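PDB 2QMA: diaminobutyrate-pyruvate transaminase and L-2,4-diaminobutyrate decarboxylase from Vibrio parahaemolyticus, which probably uses pyridoxal 5'-phosphate for transamination and for decarboxylation of L-2,4-diaminobutyrate, the chain described being its C-terminal, glutamate decarboxylase-like domain. Local coordinates for residues 38-43 / 82-87; 46-51 / 90-95; 209-214 / 261-266; 230-233 / 239-242; 408-413 / 484-489. One frame throughout, in Å; residues are numbered along the deposited sequence.

Contact 1 (38-43 / 82-87); sequences MSHTTS and SVIDDV
His40 reaches from helix 32-51 to Ile84 and Asp85 on helix 80-92, and its side chain is the one to follow. With CG anti to the backbone N (chi1 -168°), CB sends the imidazole straight across the gap. Along the ring, CD2 is the first atom to find a partner, lying 3.7 Å from Ile84 CG2, and this methyl sits at the ring's edge, close to its plane. At the tip, His40 NE2 donates to Asp85 OD1 at 2.8 Å, with 155° at the hydrogen. The oxygen lies near the imidazole plane, but the N-H comes to it from above the plane of the carboxylate. CE1, next to NE2, passes 3.6 Å from Asp85 OD1. Histidine suits this partly exposed place because one flat group can pack against a methyl and bond a carboxylate toward the exposed side. On the buried side, Ile84 CD1 comes within 3.2 Å of Thr41 OG1, a hydroxyl already bonded to the carbonyl of Val37; Ile84 also packs on Met382 of the second subunit. Over these segments the helices run nearly parallel, 18° apart, their axes 10.0 Å from each other at closest approach: a parallel helix pair at the dimer interface with a His-carboxylate hydrogen bond across it.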
# COMPACT_ATOMS: atom_id res chain seq x y z
N MSE A 38 11.45 13.99 16.13
CA MSE A 38 11.66 12.56 16.07
C MSE A 38 12.20 12.04 17.39
O MSE A 38 11.73 11.02 17.86
CB MSE A 38 12.62 12.23 14.93
CG MSE A 38 12.06 12.56 13.54
SE MSE A 38 10.17 12.18 13.24
CE MSE A 38 9.70 13.86 12.32
N SER A 39 13.17 12.73 17.99
CA SER A 39 13.65 12.36 19.31
C SER A 39 12.51 12.40 20.36
O SER A 39 12.40 11.50 21.18
CB SER A 39 14.86 13.22 19.73
OG SER A 39 16.04 12.78 19.05
N HIS A 40 11.67 13.45 20.31
CA HIS A 40 10.45 13.54 21.12
C HIS A 40 9.56 12.30 20.93
O HIS A 40 9.09 11.70 21.90
CB HIS A 40 9.63 14.81 20.78
CG HIS A 40 8.54 15.09 21.77
ND1 HIS A 40 8.74 15.82 22.92
CD2 HIS A 40 7.24 14.69 21.80
CE1 HIS A 40 7.61 15.87 23.61
NE2 HIS A 40 6.69 15.20 22.95
N THR A 41 9.32 11.95 19.67
CA THR A 41 8.41 10.86 19.32
C THR A 41 9.00 9.54 19.80
O THR A 41 8.29 8.70 20.34
CB THR A 41 8.17 10.80 17.78
OG1 THR A 41 7.78 12.10 17.31
CG2 THR A 41 7.07 9.82 17.43
N THR A 42 10.31 9.36 19.64
CA THR A 42 11.00 8.13 20.08
C THR A 42 10.85 8.01 21.61
O THR A 42 10.53 6.93 22.15
CB THR A 42 12.49 8.13 19.62
OG1 THR A 42 12.55 7.95 18.20
CG2 THR A 42 13.31 6.98 20.28
N SER A 43 11.05 9.13 22.30
CA SER A 43 10.87 9.20 23.75
C SER A 43 9.42 8.85 24.16
O SER A 43 9.22 8.07 25.09
CB SER A 43 11.27 10.57 24.28
OG SER A 43 10.91 10.66 25.63
N SER A 82 3.06 18.52 21.31
CA SER A 82 1.88 18.25 22.15
C SER A 82 0.90 17.26 21.47
O SER A 82 0.30 16.42 22.13
CB SER A 82 1.19 19.52 22.69
OG SER A 82 0.50 20.26 21.70
N VAL A 83 0.78 17.37 20.15
CA VAL A 83 -0.06 16.47 19.37
C VAL A 83 0.50 15.05 19.46
O VAL A 83 -0.27 14.07 19.60
CB VAL A 83 -0.14 16.90 17.89
CG1 VAL A 83 -0.95 15.86 17.10
CG2 VAL A 83 -0.78 18.33 17.75
N ILE A 84 1.83 14.94 19.39
CA ILE A 84 2.53 13.68 19.59
C ILE A 84 2.20 13.12 20.98
O ILE A 84 1.97 11.94 21.13
CB ILE A 84 4.06 13.82 19.41
CG1 ILE A 84 4.41 13.96 17.92
CG2 ILE A 84 4.80 12.62 19.98
CD1 ILE A 84 5.79 14.59 17.68
N ASP A 85 2.19 13.99 22.00
CA ASP A 85 1.92 13.57 23.39
C ASP A 85 0.51 13.02 23.47
O ASP A 85 0.28 11.98 24.08
CB ASP A 85 1.99 14.77 24.35
CG ASP A 85 3.39 15.21 24.67
OD1 ASP A 85 4.37 14.47 24.40
OD2 ASP A 85 3.49 16.33 25.23
N ASP A 86 -0.42 13.75 22.87
CA ASP A 86 -1.84 13.41 22.82
C ASP A 86 -2.09 12.08 22.13
O ASP A 86 -2.91 11.31 22.60
CB ASP A 86 -2.63 14.50 22.09
CG ASP A 86 -2.76 15.78 22.91
OD1 ASP A 86 -2.31 15.77 24.06
OD2 ASP A 86 -3.28 16.79 22.40
N VAL A 87 -1.43 11.84 21.01
CA VAL A 87 -1.60 10.55 20.30
C VAL A 87 -0.96 9.41 21.07
O VAL A 87 -1.52 8.34 21.14
CB VAL A 87 -1.12 10.55 18.84
CG1 VAL A 87 -2.00 11.45 18.00
CG2 VAL A 87 0.30 10.99 18.73

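Contact 2 (46-51 / 90-95); sequences KSVFEQ and LVAKNA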
# COMPACT_ATOMS: atom_id res chain seq x y z
N LYS A 46 8.84 5.13 23.82
CA LYS A 46 9.54 4.42 24.87
C LYS A 46 8.66 4.39 26.13
O LYS A 46 8.44 3.33 26.73
CB LYS A 46 10.88 5.09 25.14
CG LYS A 46 11.74 4.37 26.22
CD LYS A 46 13.13 4.92 26.22
CE LYS A 46 13.91 4.40 27.41
NZ LYS A 46 15.36 4.32 27.10
N SER A 47 8.16 5.56 26.53
CA SER A 47 7.28 5.69 27.69
C SER A 47 6.06 4.79 27.55
O SER A 47 5.61 4.16 28.52
CB SER A 47 6.82 7.13 27.88
OG SER A 47 5.93 7.22 29.00
N VAL A 48 5.51 4.75 26.34
CA VAL A 48 4.33 3.93 26.07
C VAL A 48 4.68 2.44 26.29
O VAL A 48 4.04 1.76 27.10
CB VAL A 48 3.74 4.18 24.65
CG1 VAL A 48 2.68 3.16 24.32
CG2 VAL A 48 3.22 5.60 24.54
N PHE A 49 5.71 1.97 25.59
CA PHE A 49 6.13 0.56 25.68
C PHE A 49 6.43 0.16 27.13
O PHE A 49 6.05 -0.92 27.58
CB PHE A 49 7.34 0.30 24.79
CG PHE A 49 7.00 0.21 23.32
CD1 PHE A 49 6.05 -0.70 22.88
CD2 PHE A 49 7.66 1.00 22.39
CE1 PHE A 49 5.72 -0.81 21.50
CE2 PHE A 49 7.37 0.90 21.01
CZ PHE A 49 6.40 0.00 20.58
N GLU A 50 7.07 1.07 27.87
CA GLU A 50 7.45 0.78 29.26
C GLU A 50 6.25 0.57 30.16
O GLU A 50 6.30 -0.25 31.05
CB GLU A 50 8.35 1.87 29.82
CG GLU A 50 9.75 1.77 29.30
CD GLU A 50 10.64 2.93 29.70
OE1 GLU A 50 10.12 3.92 30.26
OE2 GLU A 50 11.86 2.86 29.43
N GLN A 51 5.16 1.29 29.87
CA GLN A 51 3.96 1.25 30.72
C GLN A 51 2.98 0.17 30.28
O GLN A 51 1.99 -0.10 30.98
CB GLN A 51 3.26 2.62 30.77
CG GLN A 51 3.97 3.67 31.61
CD GLN A 51 3.15 4.94 31.81
OE1 GLN A 51 2.31 5.03 32.72
NE2 GLN A 51 3.42 5.95 30.98
N LEU A 90 -3.64 8.70 23.86
CA LEU A 90 -4.96 8.20 23.50
C LEU A 90 -4.91 7.03 22.50
O LEU A 90 -5.62 6.02 22.63
CB LEU A 90 -5.82 9.37 22.96
CG LEU A 90 -7.24 9.05 22.47
CD1 LEU A 90 -8.08 8.55 23.65
CD2 LEU A 90 -7.87 10.28 21.75
N VAL A 91 -4.05 7.16 21.51
CA VAL A 91 -4.02 6.20 20.42
C VAL A 91 -3.07 5.03 20.77
O VAL A 91 -3.50 3.84 20.82
CB VAL A 91 -3.67 6.92 19.10
CG1 VAL A 91 -3.62 5.92 17.89
CG2 VAL A 91 -4.69 8.04 18.81
N ALA A 92 -1.81 5.36 21.06
CA ALA A 92 -0.76 4.36 21.25
C ALA A 92 -1.03 3.53 22.50
O ALA A 92 -0.96 2.30 22.45
CB ALA A 92 0.63 5.03 21.33
N LYS A 93 -1.29 4.21 23.62
CA LYS A 93 -1.58 3.52 24.88
C LYS A 93 -2.71 2.47 24.75
O LYS A 93 -2.71 1.48 25.50
CB LYS A 93 -1.91 4.54 25.98
CG LYS A 93 -2.04 3.96 27.36
CD LYS A 93 -2.17 5.08 28.42
CE LYS A 93 -2.14 4.51 29.83
NZ LYS A 93 -2.70 5.46 30.85
N ASN A 94 -3.67 2.71 23.85
CA ASN A 94 -4.84 1.85 23.69
C ASN A 94 -4.83 0.96 22.43
O ASN A 94 -5.88 0.48 22.00
CB ASN A 94 -6.12 2.67 23.75
CG ASN A 94 -6.33 3.34 25.11
OD1 ASN A 94 -6.37 2.67 26.15
ND2 ASN A 94 -6.44 4.66 25.11
N ALA A 95 -3.64 0.75 21.87
CA ALA A 95 -3.44 -0.06 20.67
C ALA A 95 -3.32 -1.56 21.02
O ALA A 95 -3.32 -1.94 22.19
CB ALA A 95 -2.20 0.41 19.95
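Val48 of helix 32-51 meets the C-terminal part of helix 80-92 and the type I turn Ala92-Ala95, chiefly at Ala92. The segment 90-95 starts with Leu90 and Val91, which turn their side chains to other parts of the protein; the carbonyl of Val91 accepts from Ser137 OG of the second subunit. Ala92 is where the segments touch. Its CB points at Val48 and lies 4.1 Å from Val48 CG1 and 4.2 Å from Val48 CG2, so the single methyl faces the fork of the valine. The small residue lets the backbones approach, and the nearest CA atoms, those of Val48 and Lys93, are 6.0 Å apart. Lys93 adds backbone more than side chain, its N being 4.2 Å from Val48 CG1; the long chain suits an exposed position. Val48 presents CG1 in this direction because that branch is anti to its backbone N (chi1 170°). Asn94 then folds back, ND2 donating to Leu90 O at 2.9 Å and 159°, while OD1 is bonded to Ser57. The amide thus links a residue of the type I turn back to the helix at Leu90. Phe97 also packs on Val48, helix 61-69 touches Leu90 and Asn94, and the second subunit packs on Phe49 and Ala95, placing the junction between neighbouring helices and the dimer partner.

Contact 3 (209-214 / 261-266); sequences KKSHFT and AIVGTA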
# COMPACT_ATOMS: atom_id res chain seq x y z
N LYS A 209 -10.36 -25.95 -0.27
CA LYS A 209 -11.29 -25.34 0.68
C LYS A 209 -10.61 -24.49 1.75
O LYS A 209 -11.25 -23.63 2.38
CB LYS A 209 -12.19 -26.43 1.29
CG LYS A 209 -12.93 -27.25 0.21
CD LYS A 209 -14.39 -27.48 0.54
CE LYS A 209 -15.24 -26.30 0.03
NZ LYS A 209 -16.73 -26.50 0.25
N LYS A 210 -9.31 -24.72 1.98
CA LYS A 210 -8.58 -23.94 2.99
C LYS A 210 -7.70 -22.80 2.41
O LYS A 210 -6.90 -22.22 3.16
CB LYS A 210 -7.75 -24.87 3.92
CG LYS A 210 -8.55 -25.83 4.79
CD LYS A 210 -9.25 -25.13 5.97
CE LYS A 210 -9.94 -26.11 6.90
NZ LYS A 210 -11.08 -25.43 7.61
N SER A 211 -7.84 -22.49 1.11
CA SER A 211 -7.03 -21.43 0.49
C SER A 211 -7.54 -20.10 1.06
O SER A 211 -8.66 -20.05 1.57
CB SER A 211 -7.17 -21.41 -1.04
OG SER A 211 -6.58 -22.53 -1.67
N HIS A 212 -6.72 -19.05 0.98
CA HIS A 212 -7.14 -17.72 1.44
C HIS A 212 -8.28 -17.14 0.58
O HIS A 212 -8.28 -17.31 -0.63
CB HIS A 212 -5.96 -16.75 1.55
CG HIS A 212 -6.25 -15.57 2.43
ND1 HIS A 212 -6.54 -14.32 1.92
CD2 HIS A 212 -6.35 -15.47 3.77
CE1 HIS A 212 -6.78 -13.49 2.92
NE2 HIS A 212 -6.69 -14.17 4.06
N PHE A 213 -9.24 -16.49 1.23
CA PHE A 213 -10.44 -16.05 0.51
C PHE A 213 -10.14 -14.92 -0.47
O PHE A 213 -11.01 -14.52 -1.23
CB PHE A 213 -11.59 -15.66 1.46
CG PHE A 213 -12.96 -15.72 0.81
CD1 PHE A 213 -13.71 -16.89 0.82
CD2 PHE A 213 -13.48 -14.59 0.14
CE1 PHE A 213 -14.96 -16.95 0.20
CE2 PHE A 213 -14.73 -14.64 -0.48
CZ PHE A 213 -15.47 -15.82 -0.45
N THR A 214 -8.89 -14.44 -0.49
CA THR A 214 -8.50 -13.51 -1.54
C THR A 214 -8.46 -14.21 -2.92
O THR A 214 -8.29 -13.54 -3.93
CB THR A 214 -7.16 -12.74 -1.29
OG1 THR A 214 -6.10 -13.65 -0.95
CG2 THR A 214 -7.32 -11.69 -0.16
N ALA A 261 -5.82 -21.91 -13.94
CA ALA A 261 -4.90 -21.60 -12.87
C ALA A 261 -5.18 -22.44 -11.65
O ALA A 261 -6.34 -22.78 -11.37
CB ALA A 261 -5.00 -20.10 -12.45
N ILE A 262 -4.14 -22.65 -10.87
CA ILE A 262 -4.32 -23.47 -9.64
C ILE A 262 -3.54 -22.81 -8.53
O ILE A 262 -2.39 -22.43 -8.73
CB ILE A 262 -3.86 -24.97 -9.85
CG1 ILE A 262 -4.17 -25.76 -8.56
CG2 ILE A 262 -2.40 -25.07 -10.25
CD1 ILE A 262 -4.35 -27.30 -8.79
N VAL A 263 -4.16 -22.69 -7.35
CA VAL A 263 -3.47 -22.06 -6.26
C VAL A 263 -2.93 -23.12 -5.28
O VAL A 263 -3.72 -23.90 -4.71
CB VAL A 263 -4.36 -21.02 -5.53
CG1 VAL A 263 -3.66 -20.44 -4.32
CG2 VAL A 263 -4.76 -19.88 -6.52
N GLY A 264 -1.60 -23.15 -5.11
CA GLY A 264 -1.00 -23.97 -4.05
C GLY A 264 -0.77 -23.11 -2.82
O GLY A 264 -0.15 -22.06 -2.93
N THR A 265 -1.23 -23.53 -1.66
CA THR A 265 -1.10 -22.61 -0.48
C THR A 265 0.08 -23.12 0.37
O THR A 265 0.08 -24.30 0.73
CB THR A 265 -2.44 -22.46 0.34
OG1 THR A 265 -3.47 -21.95 -0.53
CG2 THR A 265 -2.30 -21.49 1.53
N ALA A 266 1.10 -22.29 0.59
CA ALA A 266 2.23 -22.65 1.45
C ALA A 266 2.03 -21.97 2.79
O ALA A 266 2.56 -20.88 3.03
CB ALA A 266 3.65 -22.29 0.78
O HOH W 1 -4.44 -24.10 -2.23
O HOH W 2 -4.41 -19.22 -0.37
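This is a buried, water-bridged polar contact between the loop that follows strand 203-208 and the end of strand 258-265, with Ser211 facing Thr265. The two hydroxyls, Ser211 OG and Thr265 OG1, are 3.4 Å apart, and two waters also link loop and strand. The first water lies 2.7 Å from Ser211 OG, donates to Val263 O at 2.6 Å and accepts from Thr265 OG1 at 2.9 Å. It thus ties the loop to two strand residues at once. A second water accepts from the backbone N of His212 at 2.7 Å and donates to Thr265 OG1, which therefore gives a proton to one water and takes one from the other. With OG1 anti to the carbonyl carbon (chi1 -59°), the Thr265 hydroxyl is turned toward the loop and both waters. The strands belong to the mixed seven-stranded sheet of a pyridoxal-phosphate-dependent decarboxylase domain, in which 203-208 and 258-265 are parallel neighbours. The side chain of Thr265 is about 10 Å from that of Lys325, the predicted attachment point of the cofactor, which is not attached here; this is consistent with a place near the cofactor site. Small hydroxyl side chains suit a position where water is held between loop and strand. Ser211 OG has a further partner in the backbone N of Ser208, and Asp275 accepts from the backbone N of Thr265. Farther along the loop, His212 ND1 and Thr214 OG1 share a hydrogen bond of 3.0 Å.

Contact 4 (230-233 / 239-242); sequences MTVD and TMDI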
# COMPACT_ATOMS: atom_id res chain seq x y z
N MSE A 230 -13.08 -23.06 -8.40
CA MSE A 230 -13.42 -24.47 -8.30
C MSE A 230 -12.67 -25.01 -7.09
O MSE A 230 -11.43 -25.05 -7.09
CB MSE A 230 -12.85 -25.13 -9.55
CG MSE A 230 -13.77 -25.95 -10.28
SE MSE A 230 -12.76 -26.53 -11.86
CE MSE A 230 -13.46 -28.19 -11.59
N THR A 231 -13.37 -25.39 -6.04
CA THR A 231 -12.65 -25.79 -4.84
C THR A 231 -12.46 -27.31 -4.82
O THR A 231 -13.26 -28.09 -5.35
CB THR A 231 -13.30 -25.30 -3.54
OG1 THR A 231 -14.50 -26.05 -3.32
CG2 THR A 231 -13.62 -23.78 -3.57
N VAL A 232 -11.35 -27.74 -4.23
CA VAL A 232 -11.05 -29.15 -4.06
C VAL A 232 -11.05 -29.43 -2.56
O VAL A 232 -10.60 -28.60 -1.78
CB VAL A 232 -9.66 -29.50 -4.67
CG1 VAL A 232 -9.35 -31.00 -4.57
CG2 VAL A 232 -9.60 -29.05 -6.14
N ASP A 233 -11.51 -30.62 -2.17
CA ASP A 233 -11.53 -30.98 -0.76
C ASP A 233 -10.14 -30.86 -0.14
O ASP A 233 -9.14 -31.08 -0.83
CB ASP A 233 -12.01 -32.42 -0.60
CG ASP A 233 -13.48 -32.59 -0.94
OD1 ASP A 233 -14.19 -31.56 -1.00
OD2 ASP A 233 -13.92 -33.74 -1.15
N THR A 239 -4.23 -29.48 4.30
CA THR A 239 -3.64 -29.54 2.95
C THR A 239 -4.70 -29.90 1.87
O THR A 239 -5.70 -30.56 2.15
CB THR A 239 -2.47 -30.56 2.90
OG1 THR A 239 -2.96 -31.87 3.20
CG2 THR A 239 -1.38 -30.22 3.95
N MSE A 240 -4.46 -29.50 0.62
CA MSE A 240 -5.36 -29.86 -0.49
C MSE A 240 -5.37 -31.40 -0.64
O MSE A 240 -4.29 -32.03 -0.63
CB MSE A 240 -4.84 -29.24 -1.80
CG MSE A 240 -5.85 -29.37 -2.93
SE MSE A 240 -5.09 -28.82 -4.61
CE MSE A 240 -5.14 -26.92 -4.42
N ASP A 241 -6.57 -32.00 -0.78
CA ASP A 241 -6.63 -33.45 -1.09
C ASP A 241 -6.27 -33.74 -2.55
O ASP A 241 -7.13 -33.62 -3.45
CB ASP A 241 -8.02 -34.08 -0.74
CG ASP A 241 -7.99 -35.63 -0.80
OD1 ASP A 241 -7.03 -36.21 -1.35
OD2 ASP A 241 -8.94 -36.25 -0.29
N ILE A 242 -5.03 -34.19 -2.82
CA ILE A 242 -4.62 -34.42 -4.24
C ILE A 242 -5.17 -35.73 -4.84
O ILE A 242 -5.04 -35.94 -6.03
CB ILE A 242 -3.06 -34.32 -4.44
CG1 ILE A 242 -2.34 -35.57 -3.85
CG2 ILE A 242 -2.56 -33.01 -3.82
CD1 ILE A 242 -0.82 -35.74 -4.22
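One backbone hydrogen bond joins the segments, Asp241 N to Asp233 O at 2.7 Å and 157°, with the CA atoms of these residues 5.5 Å apart; it closes the chain on itself just after strand 229-232. Beside this bond, Asp241 CB rests 3.2 Å from Asp233 O, and the two CB atoms of the aspartates are 4.3 Å apart. Asp233 OD2 and Asp241 OD2 are 5.6 Å from each other, not in contact; like charges this close would probably disfavour each other mildly. Asp241 OD1 is bonded to Thr243 OG1. The apolar half lies on the inner side, where Val232 CB and CG1 each stand 4.2 Å from Met240 CG. Val232 CG1, the branch anti to the backbone N (chi1 -177°), also reaches to 3.6 Å from Asp241 O. A branched valine fits the strand, and the long, flexible chain of Met240, a selenomethionine bent at its last torsion, packs against Ile280 and Leu245. Strand 229-232 is the outermost strand of the mixed sheet within this chain, pairing with 203-208. Leu245 touches Val232 as well, so Met240 lies between the sheet edge and helices 245-254 and 277-287.

Contact 5 (408-413 / 484-489); sequences DMIRTN and SLLSKI
Two helices of the C-terminal alpha/beta part, 389-411 and 479-495, pack side by side here against the four-stranded antiparallel sheet, with Leu486 as the central side chain. Both of its methyls face the other helix. CD1 meets Met409, a selenomethionine, with 3.5 Å to its SE, and also lies 4.0 Å from Ile410 CG1. CD2 faces Ile410, 3.9 Å from its CG1, and the two side chains cross at about a right angle. The isoleucine CB does not point straight at Leu486; because CG1 is anti to the carbonyl carbon (chi1 -69°), its long branch swings round to meet the leucine. Met409 instead extends directly, CG anti to its backbone N, and bends at its last torsion. Such flexible and branched apolar chains fill the space between helices whose nearest CA atoms, of Ile410 and Leu486, are 8.3 Å apart. Strands 426-431 and 465-471 provide an aromatic floor: Phe429 packs on both Ile410 and Leu486, and Phe470 on Leu486. On the exposed side of the last turn of helix 389-411, Asp408 and Arg411 form a salt bridge. Arg411 holds Asp408 side-on, and its NH1 is also salt-bridged to Glu421. Both arginine nitrogens of the grip converge on one oxygen, Asp408 OD1, at 3.2 Å from Arg411 NE and 3.1 Å from Arg411 NH2, and that oxygen lies in the guanidinium plane.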
# COMPACT_ATOMS: atom_id res chain seq x y z
N ASP A 408 1.83 -30.37 22.63
CA ASP A 408 2.02 -31.42 23.65
C ASP A 408 1.54 -30.99 25.03
O ASP A 408 0.94 -31.77 25.77
CB ASP A 408 3.49 -31.85 23.74
CG ASP A 408 3.88 -32.81 22.64
OD1 ASP A 408 2.97 -33.42 22.03
OD2 ASP A 408 5.09 -32.95 22.39
N MSE A 409 1.84 -29.75 25.39
CA MSE A 409 1.45 -29.20 26.67
C MSE A 409 -0.08 -29.17 26.78
O MSE A 409 -0.63 -29.49 27.85
CB MSE A 409 2.07 -27.81 26.82
CG MSE A 409 1.84 -27.10 28.14
SE MSE A 409 2.32 -25.20 27.85
CE MSE A 409 4.02 -25.52 27.02
N ILE A 410 -0.76 -28.82 25.69
CA ILE A 410 -2.24 -28.80 25.68
C ILE A 410 -2.81 -30.24 25.74
O ILE A 410 -3.81 -30.50 26.43
CB ILE A 410 -2.76 -28.01 24.48
CG1 ILE A 410 -2.43 -26.53 24.68
CG2 ILE A 410 -4.27 -28.19 24.27
CD1 ILE A 410 -2.59 -25.69 23.45
N ARG A 411 -2.13 -31.16 25.05
CA ARG A 411 -2.53 -32.57 24.98
C ARG A 411 -2.63 -33.23 26.35
O ARG A 411 -3.54 -34.03 26.60
CB ARG A 411 -1.51 -33.34 24.12
CG ARG A 411 -1.98 -34.68 23.61
CD ARG A 411 -0.81 -35.50 23.05
NE ARG A 411 0.04 -34.76 22.12
CZ ARG A 411 -0.32 -34.43 20.88
NH1 ARG A 411 -1.51 -34.79 20.44
NH2 ARG A 411 0.52 -33.74 20.09
N THR A 412 -1.71 -32.86 27.25
CA THR A 412 -1.59 -33.51 28.56
C THR A 412 -2.26 -32.70 29.68
O THR A 412 -2.17 -33.04 30.87
CB THR A 412 -0.11 -33.84 28.85
OG1 THR A 412 0.63 -32.62 29.01
CG2 THR A 412 0.50 -34.64 27.69
N ASN A 413 -2.95 -31.64 29.27
CA ASN A 413 -3.70 -30.79 30.18
C ASN A 413 -5.19 -31.06 30.03
O ASN A 413 -5.79 -30.76 28.98
CB ASN A 413 -3.37 -29.31 29.91
CG ASN A 413 -4.01 -28.38 30.91
OD1 ASN A 413 -5.21 -28.42 31.15
ND2 ASN A 413 -3.20 -27.52 31.50
N SER A 484 1.71 -19.89 31.56
CA SER A 484 0.93 -18.77 32.08
C SER A 484 -0.25 -18.35 31.16
O SER A 484 -1.31 -17.96 31.69
CB SER A 484 1.84 -17.59 32.38
OG SER A 484 1.11 -16.39 32.35
N LEU A 485 -0.05 -18.39 29.83
CA LEU A 485 -1.13 -18.10 28.89
C LEU A 485 -2.28 -19.11 29.04
O LEU A 485 -3.44 -18.72 29.15
CB LEU A 485 -0.60 -18.01 27.44
CG LEU A 485 -1.64 -17.64 26.36
CD1 LEU A 485 -2.44 -16.38 26.75
CD2 LEU A 485 -0.91 -17.44 25.04
N LEU A 486 -1.96 -20.39 29.10
CA LEU A 486 -2.99 -21.42 29.32
C LEU A 486 -3.67 -21.28 30.70
O LEU A 486 -4.87 -21.50 30.83
CB LEU A 486 -2.41 -22.83 29.16
CG LEU A 486 -1.96 -23.16 27.74
CD1 LEU A 486 -1.12 -24.43 27.79
CD2 LEU A 486 -3.16 -23.39 26.86
N SER A 487 -2.89 -20.93 31.72
CA SER A 487 -3.45 -20.65 33.04
C SER A 487 -4.46 -19.49 33.03
O SER A 487 -5.52 -19.59 33.61
CB SER A 487 -2.34 -20.36 34.05
OG SER A 487 -2.90 -20.35 35.36
N LYS A 488 -4.10 -18.40 32.32
CA LYS A 488 -4.94 -17.21 32.16
C LYS A 488 -6.24 -17.58 31.48
O LYS A 488 -7.30 -17.11 31.89
CB LYS A 488 -4.25 -16.18 31.24
CG LYS A 488 -3.07 -15.48 31.85
CD LYS A 488 -2.50 -14.49 30.86
CE LYS A 488 -0.99 -14.47 30.89
NZ LYS A 488 -0.43 -13.68 31.99
N ILE A 489 -6.15 -18.41 30.44
CA ILE A 489 -7.33 -18.87 29.73
C ILE A 489 -8.22 -19.78 30.59
O ILE A 489 -9.45 -19.66 30.56
CB ILE A 489 -6.98 -19.56 28.39
CG1 ILE A 489 -6.31 -18.56 27.44
CG2 ILE A 489 -8.25 -20.16 27.75
CD1 ILE A 489 -5.56 -19.22 26.29

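Overall arrangement
Contacts 1 and 2 join the same two helices, 32-51 and 80-92, with centres 11 Å apart, and both touch the second subunit; they are partly buried, but a histidine-carboxylate bond marks contact 1 where contact 2 relies on methyl groups. Contacts 3 and 4 share the large mixed sheet, contact 4 being nested within the loop closed by contact 3, and they touch through Lys209 and Val232. Contact 3, the nearest to the chain centre, is buried and watery, whereas contact 4 pairs an apolar inner side with carboxylates on its more exposed side. Contact 5 stands apart, a buried apolar helix pair about 29 Å from contact 2, centre to centre.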